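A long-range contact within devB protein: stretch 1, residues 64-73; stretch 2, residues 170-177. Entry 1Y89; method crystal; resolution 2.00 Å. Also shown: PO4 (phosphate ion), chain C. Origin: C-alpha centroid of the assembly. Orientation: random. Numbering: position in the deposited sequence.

Stretch 1 (64-73) FWWGDERCVA
Stretch 2 (170-177) GQLRVSKT

Backbone hydrogen bonds define the contact. Lys-176 N donates to Gly-67 O at 2.8 Å (165° at the hydrogen), Glu-69 N to Val-174 O and Val-174 N to Glu-69 O at 3.0 Å each (148° and 147°), and Cys-71 N to Leu-172 O at 2.9 Å (158°). The reciprocal pair places Glu-69 opposite Val-174 (CA to CA 5.5 Å); the flanking non-hydrogen-bonded pairs are Asp-68 with Ser-175 (CA to CA 4.1 Å) and Arg-70 with Arg-173 (CA to CA 4.5 Å). Strands 68-70 and 172-176 therefore run antiparallel, their axes at 169° and 4.7 Å apart at closest approach. Backbone angles are extended, with phi/psi of -149/143 at Glu-69 and -103/130 at Val-174; Gly-67, at -68/-29, breaks the extended run between strands 64-66 and 68-70.

Asp-68, Arg-70, Arg-173 and Ser-175 share one sheet face. Arg-70 NE lies over a face of the Arg-173 guanidinium, 3.7 Å from Arg-173 NH2, a like-charge approach without a hydrogen bond between the two. Phosphate bridges the pair: Arg-70 NH2 donates to O3 at 3.1 Å, Arg-173 NH2 to O4 at 2.8 Å and Arg-173 NH1 to O1 at 2.9 Å. Asp-68 (chi1 p) adds a long salt bridge, OD2 to Arg-173 NH1 at 3.8 Å; the oxygen lies well outside the guanidinium plane, so the attraction is purely electrostatic. Gln-171 OE1 accepts from Arg-173 NE at 2.8 Å and from Arg-173 NH2 at 3.0 Å; Arg-173 chi2, at 103°, falls between wells.

Lys-176 (m, t, t, p) extends its amine to Trp-66 O, a weak hydrogen bond from NZ at 3.0 Å.

Packing is modest. Cys-71 (chi1 m) points toward the partner strand, its CB 4.0 Å from Leu-172 CB and its SG 4.0 Å from Val-174 CG2. Together the stretches bury 568 Å².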

# COMPACT_ATOMS: atom_id res chain seq x y z
N PHE A 64 -6.63 -3.30 22.37
CA PHE A 64 -6.16 -4.55 21.78
C PHE A 64 -7.09 -5.69 22.11
O PHE A 64 -7.48 -5.87 23.28
CB PHE A 64 -4.73 -4.91 22.25
CG PHE A 64 -3.69 -4.01 21.69
CD1 PHE A 64 -3.56 -3.84 20.31
CD2 PHE A 64 -2.84 -3.32 22.52
CE1 PHE A 64 -2.56 -2.99 19.78
CE2 PHE A 64 -1.86 -2.46 21.99
CZ PHE A 64 -1.73 -2.30 20.62
N TRP A 65 -7.40 -6.44 21.05
CA TRP A 65 -8.22 -7.64 21.14
C TRP A 65 -7.42 -8.71 20.42
O TRP A 65 -6.38 -8.39 19.84
CB TRP A 65 -9.56 -7.44 20.43
CG TRP A 65 -10.36 -6.27 20.93
CD1 TRP A 65 -10.14 -4.93 20.63
CD2 TRP A 65 -11.52 -6.31 21.75
NE1 TRP A 65 -11.09 -4.15 21.25
CE2 TRP A 65 -11.97 -4.97 21.92
CE3 TRP A 65 -12.25 -7.35 22.35
CZ2 TRP A 65 -13.08 -4.64 22.68
CZ3 TRP A 65 -13.37 -7.02 23.11
CH2 TRP A 65 -13.77 -5.67 23.27
N TRP A 66 -7.88 -9.96 20.50
CA TRP A 66 -7.24 -11.10 19.84
C TRP A 66 -8.12 -11.72 18.78
O TRP A 66 -9.33 -11.93 19.03
CB TRP A 66 -6.78 -12.14 20.88
CG TRP A 66 -5.44 -11.71 21.41
CD1 TRP A 66 -4.20 -12.13 20.99
CD2 TRP A 66 -5.21 -10.68 22.37
NE1 TRP A 66 -3.22 -11.44 21.65
CE2 TRP A 66 -3.81 -10.53 22.49
CE3 TRP A 66 -6.06 -9.85 23.14
CZ2 TRP A 66 -3.23 -9.61 23.39
CZ3 TRP A 66 -5.48 -8.92 24.02
CH2 TRP A 66 -4.08 -8.79 24.12
N GLY A 67 -7.54 -11.97 17.59
CA GLY A 67 -8.31 -12.70 16.55
C GLY A 67 -8.56 -14.15 17.01
O GLY A 67 -9.53 -14.80 16.62
N ASP A 68 -7.65 -14.68 17.81
CA ASP A 68 -7.85 -15.98 18.44
C ASP A 68 -6.94 -16.09 19.66
O ASP A 68 -5.95 -15.33 19.78
CB ASP A 68 -7.62 -17.18 17.43
CG ASP A 68 -6.16 -17.35 17.00
OD1 ASP A 68 -5.49 -16.34 16.66
OD2 ASP A 68 -5.70 -18.52 16.94
N GLU A 69 -7.26 -17.05 20.52
CA GLU A 69 -6.52 -17.32 21.73
C GLU A 69 -6.61 -18.81 22.03
O GLU A 69 -7.65 -19.42 21.78
CB GLU A 69 -7.09 -16.53 22.92
CG GLU A 69 -6.34 -16.71 24.26
CD GLU A 69 -4.86 -16.36 24.13
OE1 GLU A 69 -4.05 -17.25 23.74
OE2 GLU A 69 -4.52 -15.18 24.41
N ARG A 70 -5.50 -19.36 22.53
CA ARG A 70 -5.42 -20.74 22.96
C ARG A 70 -6.07 -20.85 24.34
O ARG A 70 -5.91 -19.98 25.21
CB ARG A 70 -3.97 -21.22 23.01
CG ARG A 70 -3.31 -21.37 21.61
CD ARG A 70 -2.94 -20.04 20.96
NE ARG A 70 -2.08 -20.23 19.76
CZ ARG A 70 -0.78 -20.50 19.80
NH1 ARG A 70 -0.11 -20.59 20.96
NH2 ARG A 70 -0.11 -20.67 18.65
N CYS A 71 -6.84 -21.91 24.54
CA CYS A 71 -7.60 -22.05 25.78
C CYS A 71 -6.68 -22.55 26.87
O CYS A 71 -6.87 -23.67 27.38
CB CYS A 71 -8.85 -22.94 25.58
SG CYS A 71 -10.01 -22.08 24.53
N VAL A 72 -5.71 -21.71 27.21
CA VAL A 72 -4.74 -21.99 28.27
C VAL A 72 -4.65 -20.77 29.17
O VAL A 72 -5.06 -19.66 28.76
CB VAL A 72 -3.31 -22.34 27.72
CG1 VAL A 72 -3.28 -23.71 26.95
CG2 VAL A 72 -2.70 -21.18 26.85
N ALA A 73 -4.11 -20.96 30.38
CA ALA A 73 -3.90 -19.84 31.32
C ALA A 73 -3.05 -18.74 30.68
O ALA A 73 -2.18 -19.02 29.83
CB ALA A 73 -3.26 -20.33 32.63
N GLY A 170 -5.87 -31.04 18.71
CA GLY A 170 -7.14 -30.97 19.40
C GLY A 170 -7.18 -29.84 20.42
O GLY A 170 -8.18 -29.65 21.10
N GLN A 171 -6.11 -29.06 20.49
CA GLN A 171 -6.06 -27.95 21.43
C GLN A 171 -7.20 -27.00 21.11
O GLN A 171 -7.40 -26.61 19.95
CB GLN A 171 -4.73 -27.21 21.28
CG GLN A 171 -4.61 -25.97 22.21
CD GLN A 171 -3.50 -25.05 21.78
OE1 GLN A 171 -3.45 -24.59 20.62
NE2 GLN A 171 -2.55 -24.83 22.68
N LEU A 172 -7.96 -26.61 22.13
CA LEU A 172 -9.08 -25.68 21.96
C LEU A 172 -8.64 -24.23 21.86
O LEU A 172 -7.71 -23.82 22.56
CB LEU A 172 -10.08 -25.83 23.11
CG LEU A 172 -10.75 -27.21 23.17
CD1 LEU A 172 -11.60 -27.28 24.40
CD2 LEU A 172 -11.56 -27.49 21.87
N ARG A 173 -9.31 -23.48 20.98
CA ARG A 173 -9.12 -22.03 20.84
C ARG A 173 -10.46 -21.34 20.80
O ARG A 173 -11.45 -21.94 20.34
CB ARG A 173 -8.45 -21.70 19.49
CG ARG A 173 -6.93 -22.02 19.45
CD ARG A 173 -6.66 -23.29 18.71
NE ARG A 173 -5.21 -23.55 18.71
CZ ARG A 173 -4.34 -23.02 17.85
NH1 ARG A 173 -4.75 -22.23 16.87
NH2 ARG A 173 -3.04 -23.31 17.96
N VAL A 174 -10.49 -20.07 21.21
CA VAL A 174 -11.62 -19.17 20.93
C VAL A 174 -11.17 -18.27 19.78
O VAL A 174 -10.06 -17.74 19.82
CB VAL A 174 -11.99 -18.34 22.18
CG1 VAL A 174 -13.02 -17.24 21.83
CG2 VAL A 174 -12.50 -19.27 23.28
N SER A 175 -12.00 -18.17 18.74
CA SER A 175 -11.62 -17.42 17.56
C SER A 175 -12.68 -16.42 17.17
O SER A 175 -13.87 -16.68 17.36
CB SER A 175 -11.41 -18.38 16.39
OG SER A 175 -10.86 -17.71 15.25
N LYS A 176 -12.27 -15.30 16.59
CA LYS A 176 -13.20 -14.52 15.78
C LYS A 176 -13.75 -15.41 14.67
O LYS A 176 -13.04 -16.32 14.21
CB LYS A 176 -12.48 -13.34 15.11
CG LYS A 176 -12.18 -12.19 16.06
CD LYS A 176 -11.66 -10.96 15.24
CE LYS A 176 -11.45 -9.69 16.09
NZ LYS A 176 -10.54 -9.80 17.27
N THR A 177 -14.99 -15.16 14.24
CA THR A 177 -15.51 -15.83 13.06
C THR A 177 -15.12 -15.06 11.80
O THR A 177 -14.68 -13.89 11.88
CB THR A 177 -17.04 -15.91 13.08
OG1 THR A 177 -17.57 -14.59 13.23
CG2 THR A 177 -17.49 -16.82 14.23
P PO4 C . -1.43 -21.23 15.17
O1 PO4 C . -2.91 -21.13 14.87
O2 PO4 C . -0.71 -21.43 13.90
O3 PO4 C . -1.09 -19.94 15.84
O4 PO4 C . -1.22 -22.40 16.06